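Local coordinates for protein MymaA.19257.a.B3 (Mycobacterium marinum, PDB 6Q10) that is of unknown function but is probably a membrane-anchored or secreted mycobacterial protein whose soluble part carries a LytR_C-family domain, at residues V32-A37 with A45-A50. Residues are numbered along the deposited sequence; the frame is centred on the assembly and turned at random.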
ATOM      1  N   VAL A  32       2.888  -6.424   5.697  1.00 22.21           N
ATOM      2  CA  VAL A  32       1.886  -6.277   4.639  1.00 19.38           C
ATOM      3  C   VAL A  32       1.312  -7.627   4.228  1.00 18.36           C
ATOM      4  O   VAL A  32       2.043  -8.613   4.073  1.00 22.06           O
ATOM      5  CB  VAL A  32       2.505  -5.568   3.410  1.00 19.07           C
ATOM      6  CG1 VAL A  32       1.531  -5.483   2.251  1.00 22.55           C
ATOM      7  CG2 VAL A  32       2.939  -4.167   3.784  1.00 22.33           C
ATOM      8  N   ARG A  33      -0.007  -7.660   4.042  1.00 18.33           N
ATOM      9  CA  ARG A  33      -0.732  -8.794   3.493  1.00 18.04           C
ATOM     10  C   ARG A  33      -1.331  -8.335   2.181  1.00 19.96           C
ATOM     11  O   ARG A  33      -2.006  -7.314   2.155  1.00 24.05           O
ATOM     12  CB  ARG A  33      -1.866  -9.249   4.409  1.00 24.75           C
ATOM     13  CG  ARG A  33      -1.491  -9.583   5.807  1.00 28.73           C
ATOM     14  CD  ARG A  33      -2.709 -10.261   6.461  1.00 42.27           C
ATOM     15  NE  ARG A  33      -2.533 -10.463   7.898  1.00 55.00           N
ATOM     16  CZ  ARG A  33      -2.879  -9.574   8.829  1.00 61.69           C
ATOM     17  NH1 ARG A  33      -3.424  -8.413   8.477  1.00 63.87           N
ATOM     18  NH2 ARG A  33      -2.673  -9.836  10.113  1.00 49.32           N
ATOM     19  N   VAL A  34      -1.095  -9.082   1.100  1.00 18.26           N
ATOM     20  CA  VAL A  34      -1.715  -8.791  -0.197  1.00 17.12           C
ATOM     21  C   VAL A  34      -2.922  -9.707  -0.341  1.00 20.54           C
ATOM     22  O   VAL A  34      -2.798 -10.927  -0.212  1.00 21.32           O
ATOM     23  CB  VAL A  34      -0.728  -8.992  -1.352  1.00 19.72           C
ATOM     24  CG1 VAL A  34      -1.395  -8.559  -2.673  1.00 19.52           C
ATOM     25  CG2 VAL A  34       0.546  -8.187  -1.095  1.00 20.56           C
ATOM     26  N   LEU A  35      -4.095  -9.117  -0.549  1.00 17.83           N
ATOM     27  CA  LEU A  35      -5.357  -9.854  -0.598  1.00 19.76           C
ATOM     28  C   LEU A  35      -5.958  -9.702  -1.987  1.00 20.19           C
ATOM     29  O   LEU A  35      -6.131  -8.586  -2.474  1.00 21.36           O
ATOM     30  CB  LEU A  35      -6.347  -9.358   0.479  1.00 20.43           C
ATOM     31  CG  LEU A  35      -5.824  -9.443   1.926  1.00 20.52           C
ATOM     32  CD1 LEU A  35      -6.832  -8.903   2.899  1.00 24.14           C
ATOM     33  CD2 LEU A  35      -5.461 -10.892   2.288  1.00 22.95           C
ATOM     34  N   ASN A  36      -6.284 -10.828  -2.602  1.00 19.74           N
ATOM     35  CA  ASN A  36      -6.875 -10.856  -3.937  0.55 21.14           C
ATOM     36  C   ASN A  36      -8.371 -10.581  -3.840  1.00 21.91           C
ATOM     37  O   ASN A  36      -9.116 -11.385  -3.270  1.00 22.57           O
ATOM     38  CB  ASN A  36      -6.624 -12.227  -4.573  0.55 22.06           C
ATOM     39  CG  ASN A  36      -7.189 -12.349  -5.981  0.55 26.74           C
ATOM     40  OD1 ASN A  36      -8.320 -11.937  -6.258  0.55 25.29           O
ATOM     41  ND2 ASN A  36      -6.391 -12.921  -6.883  0.55 26.68           N
ATOM     42  N   ALA A  37      -8.814  -9.471  -4.417  1.00 21.83           N
ATOM     43  CA  ALA A  37     -10.229  -9.218  -4.646  1.00 23.26           C
ATOM     44  C   ALA A  37     -10.453  -8.927  -6.121  1.00 23.42           C
ATOM     45  O   ALA A  37     -11.400  -8.227  -6.481  1.00 26.34           O
ATOM     46  CB  ALA A  37     -10.742  -8.072  -3.776  1.00 23.43           C
ATOM     47  N   ALA A  45      -0.103 -13.248  -5.022  1.00 26.90           N
ATOM     48  CA  ALA A  45       1.243 -13.789  -4.875  1.00 25.86           C
ATOM     49  C   ALA A  45       2.240 -13.012  -5.727  1.00 26.58           C
ATOM     50  O   ALA A  45       3.374 -12.769  -5.294  1.00 29.71           O
ATOM     51  CB  ALA A  45       1.259 -15.276  -5.245  1.00 26.46           C
ATOM     52  N   ASP A  46       1.843 -12.645  -6.953  1.00 26.87           N
ATOM     53  CA  ASP A  46       2.725 -11.875  -7.828  1.00 26.71           C
ATOM     54  C   ASP A  46       3.066 -10.538  -7.197  1.00 23.91           C
ATOM     55  O   ASP A  46       4.236 -10.125  -7.187  1.00 29.93           O
ATOM     56  CB  ASP A  46       2.074 -11.647  -9.194  1.00 28.99           C
ATOM     57  CG  ASP A  46       1.900 -12.917  -9.975  1.00 41.96           C
ATOM     58  OD1 ASP A  46       2.657 -13.876  -9.713  1.00 47.54           O
ATOM     59  OD2 ASP A  46       1.012 -12.942 -10.854  1.00 46.69           O
ATOM     60  N   VAL A  47       2.058  -9.844  -6.656  1.00 24.75           N
ATOM     61  CA  VAL A  47       2.301  -8.515  -6.099  1.00 23.14           C
ATOM     62  C   VAL A  47       3.097  -8.619  -4.802  1.00 22.58           C
ATOM     63  O   VAL A  47       3.999  -7.808  -4.548  1.00 23.33           O
ATOM     64  CB  VAL A  47       0.972  -7.754  -5.911  1.00 21.58           C
ATOM     65  CG1 VAL A  47       1.168  -6.465  -5.084  1.00 23.74           C
ATOM     66  CG2 VAL A  47       0.378  -7.432  -7.267  1.00 23.11           C
ATOM     67  N   ALA A  48       2.788  -9.618  -3.965  1.00 23.98           N
ATOM     68  CA  ALA A  48       3.590  -9.836  -2.758  1.00 24.54           C
ATOM     69  C   ALA A  48       5.063 -10.053  -3.107  1.00 24.75           C
ATOM     70  O   ALA A  48       5.965  -9.523  -2.428  1.00 25.78           O
ATOM     71  CB  ALA A  48       3.038 -11.034  -1.969  1.00 24.74           C
ATOM     72  N   GLY A  49       5.331 -10.817  -4.167  1.00 24.07           N
ATOM     73  CA  GLY A  49       6.712 -10.999  -4.610  1.00 27.77           C
ATOM     74  C   GLY A  49       7.328  -9.707  -5.108  1.00 31.22           C
ATOM     75  O   GLY A  49       8.498  -9.419  -4.833  1.00 32.11           O
ATOM     76  N   ALA A  50       6.545  -8.897  -5.835  1.00 26.35           N
ATOM     77  CA  ALA A  50       7.068  -7.620  -6.329  1.00 27.72           C
ATOM     78  C   ALA A  50       7.401  -6.674  -5.181  1.00 24.99           C
ATOM     79  O   ALA A  50       8.413  -5.958  -5.234  1.00 27.77           O
ATOM     80  CB  ALA A  50       6.059  -6.971  -7.278  1.00 27.22           C
TER
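Val34 meets Val47 and Ala48 through its two methyl groups, one for each residue. CG1 lies 4.1 Å from CB of Val47 and equally far from that residue's CG1, whereas CG2 approaches CA of Ala48 at 3.8 Å and its CB at 3.9 Å. The split follows from the first torsion of Val34: with CG1 anti to the backbone N (chi1 -175°) and CG2 anti to the carbonyl carbon, the two branches spread over consecutive residues of the helix. Val47 holds nearly the same torsion, 169°, which places its CG1 beside the Val34 methyl; the two valine side chains cross at about a right angle. The CG2 methyl thus rests on the backbone of Ala48 as well as on its side-chain methyl, and the close spacing of the two CA atoms, of Val34 and Ala48, at 6.0 Å goes with this. All three residues are buried, and no hydrogen bond joins the segments, so the evidence is for purely apolar packing of a strand on a helix. This pair opens a beta-alpha-beta unit: strand 32-36, helix 43-54 and strand 60-63, with the two strands parallel neighbours in a mixed sheet. Val34 also touches Ala44 and Leu51 of the helix. Leu114 of strand 110-114 packs against both valines, Phe118 touches Val47, and Ala48 touches Ala61 of strand 60-63.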